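Local coordinates for transcriptional regulator, SorC family (Enterococcus faecalis, PDB 2O0M), which is probably a DNA-binding transcriptional regulator of the SorC family, likely controlled by a sugar or sugar phosphate held in its C-terminal domain, at residues I97-M101 and A336-L340; Q103-I107 and I316-M320; G115-I119 and G308-K312; F127-L131 and L329-E333. All coordinates share one frame; numbering follows the deposited sequence.

Contact 1 (I97-M101 and A336-L340); sequences IEKEM and ANEIL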
loop_
_atom_site.group_PDB
_atom_site.type_symbol
_atom_site.label_atom_id
_atom_site.label_comp_id
_atom_site.label_asym_id
_atom_site.label_seq_id
_atom_site.Cartn_x
_atom_site.Cartn_y
_atom_site.Cartn_z
ATOM N N ILE A 97 5.854 8.253 21.728
ATOM C CA ILE A 97 6.513 8.055 20.433
ATOM C C ILE A 97 5.512 8.201 19.277
ATOM O O ILE A 97 5.846 8.753 18.229
ATOM C CB ILE A 97 7.292 6.698 20.369
ATOM C CG1 ILE A 97 8.177 6.634 19.122
ATOM C CG2 ILE A 97 6.357 5.497 20.444
ATOM C CD1 ILE A 97 9.175 5.484 19.136
ATOM N N GLU A 98 4.286 7.727 19.488
ATOM C CA GLU A 98 3.214 7.874 18.491
ATOM C C GLU A 98 2.881 9.343 18.248
ATOM O O GLU A 98 2.705 9.768 17.105
ATOM C CB GLU A 98 1.964 7.110 18.930
ATOM C CG GLU A 98 2.140 5.594 18.818
ATOM C CD GLU A 98 0.980 4.795 19.371
ATOM O OE1 GLU A 98 0.161 5.347 20.128
ATOM O OE2 GLU A 98 0.889 3.594 19.034
ATOM N N LYS A 99 2.799 10.117 19.328
ATOM C CA LYS A 99 2.573 11.564 19.223
ATOM C C LYS A 99 3.681 12.238 18.433
ATOM O O LYS A 99 3.420 13.056 17.552
ATOM C CB LYS A 99 2.499 12.198 20.613
ATOM C CG LYS A 99 2.488 13.734 20.612
ATOM C CD LYS A 99 2.595 14.264 22.037
ATOM C CE LYS A 99 2.910 15.762 22.071
ATOM N NZ LYS A 99 3.275 16.231 23.448
ATOM N N GLU A 100 4.921 11.903 18.763
ATOM C CA GLU A 100 6.063 12.503 18.093
ATOM C C GLU A 100 6.030 12.168 16.597
ATOM O O GLU A 100 6.325 13.015 15.755
ATOM C CB GLU A 100 7.378 12.052 18.739
ATOM C CG GLU A 100 7.614 12.667 20.135
ATOM C CD GLU A 100 8.983 12.352 20.730
ATOM O OE1 GLU A 100 9.924 12.016 19.975
ATOM O OE2 GLU A 100 9.126 12.466 21.971
HETATM N N MSE A 101 5.644 10.941 16.265
HETATM C CA MSE A 101 5.559 10.537 14.852
HETATM C C MSE A 101 4.461 11.283 14.099
HETATM O O MSE A 101 4.695 11.769 12.999
HETATM C CB MSE A 101 5.353 9.020 14.714
HETATM C CG MSE A 101 6.592 8.197 15.035
HETATM SE SE MSE A 101 7.973 8.355 13.667
HETATM C CE MSE A 101 7.142 7.248 12.349
ATOM N N ALA A 336 10.354 4.027 13.943
ATOM C CA ALA A 336 10.097 5.274 14.647
ATOM C C ALA A 336 11.346 5.807 15.348
ATOM O O ALA A 336 11.674 6.981 15.210
ATOM C CB ALA A 336 8.959 5.091 15.647
ATOM N N ASN A 337 12.029 4.958 16.114
ATOM C CA ASN A 337 13.257 5.385 16.798
ATOM C C ASN A 337 14.283 5.951 15.810
ATOM O O ASN A 337 14.933 6.953 16.088
ATOM C CB ASN A 337 13.893 4.234 17.589
ATOM C CG ASN A 337 13.109 3.860 18.837
ATOM O OD1 ASN A 337 12.345 4.662 19.385
ATOM N ND2 ASN A 337 13.314 2.633 19.306
ATOM N N GLU A 338 14.406 5.326 14.642
ATOM C CA GLU A 338 15.360 5.781 13.634
ATOM C C GLU A 338 14.953 7.123 13.035
ATOM O O GLU A 338 15.768 8.038 12.902
ATOM C CB GLU A 338 15.510 4.730 12.531
ATOM C CG GLU A 338 16.452 5.129 11.408
ATOM C CD GLU A 338 17.914 5.224 11.825
ATOM O OE1 GLU A 338 18.281 4.834 12.965
ATOM O OE2 GLU A 338 18.714 5.682 10.987
ATOM N N ILE A 339 13.682 7.248 12.685
ATOM C CA ILE A 339 13.165 8.487 12.120
ATOM C C ILE A 339 13.314 9.664 13.094
ATOM O O ILE A 339 13.639 10.768 12.676
ATOM C CB ILE A 339 11.685 8.317 11.695
ATOM C CG1 ILE A 339 11.591 7.371 10.486
ATOM C CG2 ILE A 339 11.051 9.670 11.357
ATOM C CD1 ILE A 339 10.195 6.791 10.217
ATOM N N LEU A 340 13.078 9.411 14.381
ATOM C CA LEU A 340 13.037 10.465 15.406
ATOM C C LEU A 340 14.361 10.734 16.119
ATOM O O LEU A 340 14.401 11.539 17.052
ATOM C CB LEU A 340 11.986 10.118 16.465
ATOM C CG LEU A 340 10.534 10.045 15.995
ATOM C CD1 LEU A 340 9.670 9.548 17.133
ATOM C CD2 LEU A 340 10.039 11.393 15.507
#

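Contact 2 (Q103-I107 and I316-M320); sequences QYFGI and IRAYM. With PO4 (phosphate ion), chain C.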
loop_
_atom_site.group_PDB
_atom_site.type_symbol
_atom_site.label_atom_id
_atom_site.label_comp_id
_atom_site.label_asym_id
_atom_site.label_seq_id
_atom_site.Cartn_x
_atom_site.Cartn_y
_atom_site.Cartn_z
ATOM N N GLN A 103 3.184 14.183 14.730
ATOM C CA GLN A 103 3.576 15.584 14.615
ATOM C C GLN A 103 4.721 15.783 13.633
ATOM O O GLN A 103 4.765 16.776 12.917
ATOM C CB GLN A 103 3.917 16.142 16.000
ATOM C CG GLN A 103 2.682 16.164 16.891
ATOM C CD GLN A 103 2.876 16.914 18.195
ATOM O OE1 GLN A 103 3.989 17.039 18.695
ATOM N NE2 GLN A 103 1.780 17.422 18.748
ATOM N N TYR A 104 5.635 14.821 13.581
ATOM C CA TYR A 104 6.758 14.892 12.649
ATOM C C TYR A 104 6.251 14.979 11.210
ATOM O O TYR A 104 6.771 15.751 10.406
ATOM C CB TYR A 104 7.661 13.665 12.823
ATOM C CG TYR A 104 8.936 13.683 12.015
ATOM C CD1 TYR A 104 8.976 13.164 10.724
ATOM C CD2 TYR A 104 10.112 14.191 12.549
ATOM C CE1 TYR A 104 10.146 13.177 9.978
ATOM C CE2 TYR A 104 11.287 14.197 11.818
ATOM C CZ TYR A 104 11.297 13.686 10.535
ATOM O OH TYR A 104 12.466 13.698 9.817
ATOM N N PHE A 105 5.223 14.195 10.895
ATOM C CA PHE A 105 4.703 14.117 9.523
ATOM C C PHE A 105 3.482 14.993 9.280
ATOM O O PHE A 105 3.101 15.223 8.126
ATOM C CB PHE A 105 4.382 12.667 9.155
ATOM C CG PHE A 105 5.598 11.799 9.053
ATOM C CD1 PHE A 105 5.761 10.698 9.886
ATOM C CD2 PHE A 105 6.594 12.095 8.136
ATOM C CE1 PHE A 105 6.889 9.907 9.791
ATOM C CE2 PHE A 105 7.733 11.306 8.052
ATOM C CZ PHE A 105 7.875 10.218 8.877
ATOM N N GLY A 106 2.868 15.480 10.351
ATOM C CA GLY A 106 1.632 16.245 10.228
ATOM C C GLY A 106 0.435 15.413 9.800
ATOM O O GLY A 106 -0.431 15.914 9.083
ATOM N N ILE A 107 0.353 14.161 10.267
ATOM C CA ILE A 107 -0.726 13.230 9.887
ATOM C C ILE A 107 -1.716 12.966 11.028
ATOM O O ILE A 107 -1.523 13.474 12.122
ATOM C CB ILE A 107 -0.145 11.889 9.353
ATOM C CG1 ILE A 107 0.764 11.237 10.408
ATOM C CG2 ILE A 107 0.630 12.141 8.074
ATOM C CD1 ILE A 107 1.118 9.792 10.108
ATOM N N ILE A 316 10.208 5.686 4.354
ATOM C CA ILE A 316 9.034 6.224 5.053
ATOM C C ILE A 316 9.067 7.758 5.068
ATOM O O ILE A 316 8.092 8.416 4.706
ATOM C CB ILE A 316 8.925 5.669 6.490
ATOM C CG1 ILE A 316 8.581 4.175 6.448
ATOM C CG2 ILE A 316 7.864 6.418 7.285
ATOM C CD1 ILE A 316 8.855 3.448 7.771
ATOM N N ARG A 317 10.201 8.324 5.452
ATOM C CA ARG A 317 10.356 9.784 5.457
ATOM C C ARG A 317 10.086 10.399 4.079
ATOM O O ARG A 317 9.413 11.417 3.965
ATOM C CB ARG A 317 11.762 10.170 5.914
ATOM C CG ARG A 317 11.990 10.001 7.396
ATOM C CD ARG A 317 13.465 10.014 7.716
ATOM N NE ARG A 317 14.125 11.205 7.179
ATOM C CZ ARG A 317 15.368 11.228 6.702
ATOM N NH1 ARG A 317 16.123 10.132 6.700
ATOM N NH2 ARG A 317 15.873 12.358 6.226
ATOM N N ALA A 318 10.602 9.770 3.033
ATOM C CA ALA A 318 10.523 10.343 1.692
ATOM C C ALA A 318 9.098 10.306 1.152
ATOM O O ALA A 318 8.624 11.270 0.538
ATOM C CB ALA A 318 11.471 9.632 0.752
ATOM N N TYR A 319 8.409 9.190 1.368
ATOM C CA TYR A 319 7.030 9.081 0.894
ATOM C C TYR A 319 6.103 9.937 1.759
ATOM O O TYR A 319 5.224 10.623 1.244
ATOM C CB TYR A 319 6.504 7.634 0.881
ATOM C CG TYR A 319 5.012 7.654 0.656
ATOM C CD1 TYR A 319 4.488 7.893 -0.616
ATOM C CD2 TYR A 319 4.125 7.560 1.721
ATOM C CE1 TYR A 319 3.111 7.986 -0.829
ATOM C CE2 TYR A 319 2.755 7.647 1.522
ATOM C CZ TYR A 319 2.247 7.859 0.253
ATOM O OH TYR A 319 0.875 7.955 0.075
HETATM N N MSE A 320 6.269 9.872 3.074
HETATM C CA MSE A 320 5.281 10.474 3.966
HETATM C C MSE A 320 5.230 12.000 3.853
HETATM O O MSE A 320 4.232 12.615 4.255
HETATM C CB MSE A 320 5.501 10.005 5.415
HETATM C CG MSE A 320 5.191 8.528 5.635
HETATM SE SE MSE A 320 3.322 8.049 5.412
HETATM C CE MSE A 320 2.606 9.354 6.625
HETATM P P PO4 C . 12.790 14.446 6.380
HETATM O O1 PO4 C . 14.127 14.764 5.754
HETATM O O2 PO4 C . 12.857 14.365 7.882
HETATM O O3 PO4 C . 11.808 15.511 5.975
HETATM O O4 PO4 C . 12.311 13.124 5.854
#

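Contact 3 (G115-I119 and G308-K312); sequences GDSDI and GGKTK. With PO4 (phosphate ion), chain B.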
loop_
_atom_site.group_PDB
_atom_site.type_symbol
_atom_site.label_atom_id
_atom_site.label_comp_id
_atom_site.label_asym_id
_atom_site.label_seq_id
_atom_site.Cartn_x
_atom_site.Cartn_y
_atom_site.Cartn_z
ATOM N N GLY A 115 8.686 -3.448 18.930
ATOM C CA GLY A 115 9.678 -4.296 18.302
ATOM C C GLY A 115 10.208 -3.788 16.978
ATOM O O GLY A 115 10.052 -2.616 16.628
ATOM N N ASP A 116 10.824 -4.709 16.249
ATOM C CA ASP A 116 11.556 -4.429 15.014
ATOM C C ASP A 116 11.201 -5.490 13.970
ATOM O O ASP A 116 11.681 -6.620 14.040
ATOM C CB ASP A 116 13.067 -4.438 15.286
ATOM C CG ASP A 116 13.897 -4.091 14.056
ATOM O OD1 ASP A 116 13.338 -3.926 12.960
ATOM O OD2 ASP A 116 15.129 -3.975 14.194
ATOM N N SER A 117 10.373 -5.116 12.999
ATOM C CA SER A 117 9.940 -6.031 11.938
ATOM C C SER A 117 11.076 -6.498 11.027
ATOM O O SER A 117 10.900 -7.452 10.271
ATOM C CB SER A 117 8.851 -5.394 11.066
ATOM O OG SER A 117 9.322 -4.225 10.414
ATOM N N ASP A 118 12.219 -5.824 11.069
ATOM C CA ASP A 118 13.396 -6.326 10.350
ATOM C C ASP A 118 13.843 -7.673 10.904
ATOM O O ASP A 118 14.256 -8.549 10.155
ATOM C CB ASP A 118 14.571 -5.352 10.444
ATOM C CG ASP A 118 14.388 -4.115 9.580
ATOM O OD1 ASP A 118 13.804 -4.223 8.488
ATOM O OD2 ASP A 118 14.855 -3.035 10.008
ATOM N N ILE A 119 13.783 -7.825 12.220
ATOM C CA ILE A 119 14.349 -9.003 12.875
ATOM C C ILE A 119 13.314 -9.896 13.582
ATOM O O ILE A 119 13.638 -11.029 13.965
ATOM C CB ILE A 119 15.509 -8.590 13.834
ATOM C CG1 ILE A 119 14.984 -7.997 15.145
ATOM C CG2 ILE A 119 16.450 -7.608 13.134
ATOM C CD1 ILE A 119 16.079 -7.447 16.081
ATOM N N GLY A 308 7.401 -0.796 8.337
ATOM C CA GLY A 308 8.200 -0.898 9.545
ATOM C C GLY A 308 9.624 -1.304 9.256
ATOM O O GLY A 308 9.984 -1.609 8.109
ATOM N N GLY A 309 10.418 -1.319 10.321
ATOM C CA GLY A 309 11.821 -1.712 10.267
ATOM C C GLY A 309 12.713 -0.486 10.181
ATOM O O GLY A 309 12.400 0.478 9.488
ATOM N N LYS A 310 13.836 -0.513 10.893
ATOM C CA LYS A 310 14.827 0.537 10.749
ATOM C C LYS A 310 15.234 0.704 9.272
ATOM O O LYS A 310 15.516 1.814 8.815
ATOM C CB LYS A 310 16.054 0.237 11.617
ATOM C CG LYS A 310 17.124 1.303 11.533
ATOM C CD LYS A 310 18.210 0.967 10.535
ATOM C CE LYS A 310 19.080 2.183 10.293
ATOM N NZ LYS A 310 20.151 1.971 9.298
ATOM N N THR A 311 15.221 -0.391 8.520
ATOM C CA THR A 311 15.661 -0.363 7.125
ATOM C C THR A 311 14.770 0.515 6.242
ATOM O O THR A 311 15.195 0.946 5.175
ATOM C CB THR A 311 15.701 -1.782 6.503
ATOM O OG1 THR A 311 14.396 -2.385 6.553
ATOM C CG2 THR A 311 16.724 -2.668 7.224
ATOM N N LYS A 312 13.545 0.767 6.694
ATOM C CA LYS A 312 12.571 1.552 5.923
ATOM C C LYS A 312 12.444 3.009 6.369
ATOM O O LYS A 312 11.662 3.770 5.789
ATOM C CB LYS A 312 11.195 0.869 5.954
ATOM C CG LYS A 312 11.074 -0.287 4.963
ATOM C CD LYS A 312 9.616 -0.612 4.637
ATOM C CE LYS A 312 9.515 -1.785 3.679
ATOM N NZ LYS A 312 8.114 -2.013 3.245
HETATM P P PO4 B . 7.772 -4.599 0.784
HETATM O O1 PO4 B . 8.765 -3.541 1.099
HETATM O O2 PO4 B . 6.779 -4.793 1.868
HETATM O O3 PO4 B . 7.142 -4.315 -0.544
HETATM O O4 PO4 B . 8.503 -5.888 0.566
#

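Contact 4 (F127-L131 and L329-E333); sequences FGDVL and LITDE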
loop_
_atom_site.group_PDB
_atom_site.type_symbol
_atom_site.label_atom_id
_atom_site.label_comp_id
_atom_site.label_asym_id
_atom_site.label_seq_id
_atom_site.Cartn_x
_atom_site.Cartn_y
_atom_site.Cartn_z
ATOM N N PHE A 127 0.999 -6.296 12.821
ATOM C CA PHE A 127 0.454 -5.296 11.869
ATOM C C PHE A 127 -0.929 -5.721 11.363
ATOM O O PHE A 127 -1.794 -4.874 11.136
ATOM C CB PHE A 127 1.367 -5.064 10.657
ATOM C CG PHE A 127 2.639 -4.284 10.929
ATOM C CD1 PHE A 127 2.844 -3.542 12.091
ATOM C CD2 PHE A 127 3.638 -4.277 9.966
ATOM C CE1 PHE A 127 4.023 -2.837 12.283
ATOM C CE2 PHE A 127 4.810 -3.578 10.155
ATOM C CZ PHE A 127 5.001 -2.847 11.316
ATOM N N GLY A 128 -1.126 -7.024 11.163
ATOM C CA GLY A 128 -2.432 -7.572 10.779
ATOM C C GLY A 128 -3.500 -7.287 11.814
ATOM O O GLY A 128 -4.592 -6.844 11.494
ATOM N N ASP A 129 -3.188 -7.559 13.072
ATOM C CA ASP A 129 -4.097 -7.250 14.179
ATOM C C ASP A 129 -4.445 -5.767 14.205
ATOM O O ASP A 129 -5.615 -5.388 14.342
ATOM C CB ASP A 129 -3.462 -7.633 15.528
ATOM C CG ASP A 129 -3.563 -9.114 15.839
ATOM O OD1 ASP A 129 -4.232 -9.862 15.098
ATOM O OD2 ASP A 129 -2.972 -9.529 16.858
ATOM N N VAL A 130 -3.425 -4.929 14.062
ATOM C CA VAL A 130 -3.602 -3.483 14.158
ATOM C C VAL A 130 -4.432 -2.995 12.978
ATOM O O VAL A 130 -5.345 -2.174 13.146
ATOM C CB VAL A 130 -2.237 -2.739 14.217
ATOM C CG1 VAL A 130 -2.431 -1.229 14.180
ATOM C CG2 VAL A 130 -1.468 -3.131 15.494
ATOM N N LEU A 131 -4.146 -3.497 11.778
ATOM C CA LEU A 131 -4.961 -3.085 10.636
ATOM C C LEU A 131 -6.413 -3.513 10.826
ATOM O O LEU A 131 -7.339 -2.759 10.519
ATOM C CB LEU A 131 -4.425 -3.615 9.302
ATOM C CG LEU A 131 -5.216 -3.152 8.070
ATOM C CD1 LEU A 131 -5.176 -1.641 7.968
ATOM C CD2 LEU A 131 -4.683 -3.802 6.799
ATOM N N LEU A 329 -0.498 5.953 9.862
ATOM C CA LEU A 329 0.735 5.200 9.634
ATOM C C LEU A 329 0.856 4.121 10.701
ATOM O O LEU A 329 0.941 4.432 11.890
ATOM C CB LEU A 329 1.961 6.110 9.670
ATOM C CG LEU A 329 3.327 5.410 9.600
ATOM C CD1 LEU A 329 3.501 4.648 8.293
ATOM C CD2 LEU A 329 4.455 6.406 9.782
ATOM N N ILE A 330 0.845 2.864 10.269
ATOM C CA ILE A 330 1.130 1.726 11.151
ATOM C C ILE A 330 2.593 1.367 10.939
ATOM O O ILE A 330 3.013 1.065 9.824
ATOM C CB ILE A 330 0.262 0.500 10.841
ATOM C CG1 ILE A 330 -1.217 0.870 10.994
ATOM C CG2 ILE A 330 0.662 -0.668 11.751
ATOM C CD1 ILE A 330 -2.184 -0.184 10.550
ATOM N N THR A 331 3.367 1.410 12.013
ATOM C CA THR A 331 4.796 1.194 11.919
ATOM C C THR A 331 5.288 0.509 13.195
ATOM O O THR A 331 4.490 0.078 14.035
ATOM C CB THR A 331 5.514 2.544 11.660
ATOM O OG1 THR A 331 6.884 2.325 11.291
ATOM C CG2 THR A 331 5.410 3.499 12.852
ATOM N N ASP A 332 6.594 0.404 13.334
ATOM C CA ASP A 332 7.145 -0.211 14.543
ATOM C C ASP A 332 8.163 0.681 15.228
ATOM O O ASP A 332 8.521 1.742 14.724
ATOM C CB ASP A 332 7.677 -1.622 14.273
ATOM C CG ASP A 332 8.753 -1.675 13.206
ATOM O OD1 ASP A 332 9.382 -0.642 12.911
ATOM O OD2 ASP A 332 8.979 -2.783 12.669
ATOM N N GLU A 333 8.581 0.250 16.414
ATOM C CA GLU A 333 9.528 1.004 17.216
ATOM C C GLU A 333 10.836 1.202 16.474
ATOM O O GLU A 333 11.455 2.253 16.573
ATOM C CB GLU A 333 9.819 0.287 18.541
ATOM C CG GLU A 333 8.711 0.376 19.575
ATOM C CD GLU A 333 9.140 -0.185 20.937
ATOM O OE1 GLU A 333 9.448 -1.394 21.019
ATOM O OE2 GLU A 333 9.172 0.583 21.927
#

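Contact 1 (I97-M101 and A336-L340)
The flat groups here, the N337 amide and the E100 carboxylate, lie at the margin and meet only methyl carbons across the contact: OD1 of N337 sits 3.3 Å from CD1 of I97, and OE1 of E100 lies 3.8 Å from CD1 of L340. E100 directs its other oxygen, OE2, to Q96 on its own helix. Between these polar ends the contact is apolar. I97 reaches straight out with CG1 anti to the backbone N (chi1 -169°), which puts CD1 3.5 Å from CB of A336; the I97 and N337 side chains cross at about a right angle. M101, a selenomethionine, instead bends at chi2 and chi3 and curls its end against A336, I339 and L340. Its SE rests 3.9 Å from CG of L340 and equally near CB of A336, and its CE meets CD1 of I339 at 3.8 Å. L340 drops CD1 between CG1 of I97 and CB of E100. Helix 96-105 is thereby joined to helix 333-339 on one face of the sheet, where I97 and M101 also touch strand 109-113. With no polar bond between the segments, their association rests on shape and on hydrocarbon and selenium surface withdrawn from water.

Contact 2 (Q103-I107 and I316-M320)
F105 places CG anti to its carbonyl carbon (chi1 -67°), which swings the ring toward M320. M320, a selenomethionine, folds back at chi2 and chi3, carrying its CE to 3.7 Å from CG2 of I107. Both faces of the F105 ring are met: CD1 of Y104 lies over one, toward the rim, and CB of M320 over the opposite one, in a CH-pi contact 3.9 Å from the ring centroid and 24° off the normal. CZ of F105 also meets CG2 of I316 at 4.1 Å. Farther out, R317 presents the edge of its guanidinium to a phosphate ion, probably taken from the crystallisation liquor. NH2 of R317 donates to phosphate O1 over 3.0 Å in a nearly straight bond (166°), and NE donates to O4 over the same length by a more bent path. The ion also lies near Y104, but its fit against the tyrosine is doubtful in the model. G106, with positive phi, ends helix 96-105, whose last carbonyl, F105 O, is bonded by K325. The arrangement is helix-to-helix packing on one face of an alpha/beta sheet of Rossmann type: helix 96-105 leads into strand 109-113, and helix 313-320 belongs to the crossover from strand 302-306 to strand 328-332.

Contact 3 (G115-I119 and G308-K312)
The hydroxyl of T311 donates to D118 through a 2.7 Å bond from OG1 to OD1; OD1 is approached on its syn side, 22° out of the carboxylate plane. The backbone N of T311 takes the other oxygen, reaching the syn lone pair of D118 OD2 over 3.1 Å. One residue thus holds both carboxylate oxygens and fixes the rotation of the group. D118 is placed by its own loop: its N donates to OD1 of D116 over 2.9 Å, closing an Asx turn in which the donor stands above the D116 carboxylate plane. G309, at positive phi and with no side chain, lets OD2 of D118 come within 3.3 Å of its CA. S117 OG lies beside G308 and G309, but its bond is to D332, which also accepts from G309 N. On the far flank K312 NZ donates to phosphate O1 over 2.7 Å and to the carbonyl of I243; T153 and R252 also bind this ion. It probably comes from the crystallisation liquor, yet its site is consistent with the sugar-phosphate pocket of SorC relatives. The D118 negative charge, facing backbone and hydroxyl donors just before helix 313-320, is probably stabilised by them.

Contact 4 (F127-L131 and L329-E333)
This is a buried helix-on-sheet contact of a Rossmann-like alpha/beta domain: helix 122-138 packs on strand 328-332, which runs between its parallel neighbours 109-113 and 302-306. Over the short segments helix and strand are close to antiparallel, their N-to-C directions 154° apart and their axes 9.4 Å from each other at closest approach. I330 is the strand residue that carries most of the contact. Its CG1 lies anti to the carbonyl carbon (chi1 -59°), which carries CD1 toward the helix, 3.8 Å from CG1 of V130 and 4.0 Å from CA of L131. Its other branch, CG2, meets CD1 of F127 at 3.6 Å. The F127 and I330 side chains run alongside one another, pointing opposite ways, and F127 extends along the strand toward its C-terminal end. T331 points the other way, with OG1 bonded to the carbonyl of A307. At the strand end D332 is the N-cap of helix 333-339: its OD1 accepts from the backbone N of A335, and the carboxylate is further engaged by the loops of contact 3. The F127 ring ends beside this turn with CZ 4.2 Å from CB of D332, and its edge faces the backbone, CE1 lying 3.4 Å from the carbonyl O of T331.

How the contacts relate
Along the chain the first segments come in the order of contacts 1, 2, 3 and 4, whereas the second segments run 3, 2, 4, 1. Contact 1 therefore encloses the others, contact 3 is nested in contact 2, and contact 4 crosses both. All lie in the putative sugar-binding domain. Contacts 1 and 2 share helix 96-105, their centres about 10 Å apart on one face of the sheet, while helix 122-138 of contact 4 covers the opposite face. Contacts 3 and 4, about 11 Å apart between centres, meet through D332. N- and C-terminal parts of the domain are thus woven together around strands 109-113 and 328-332.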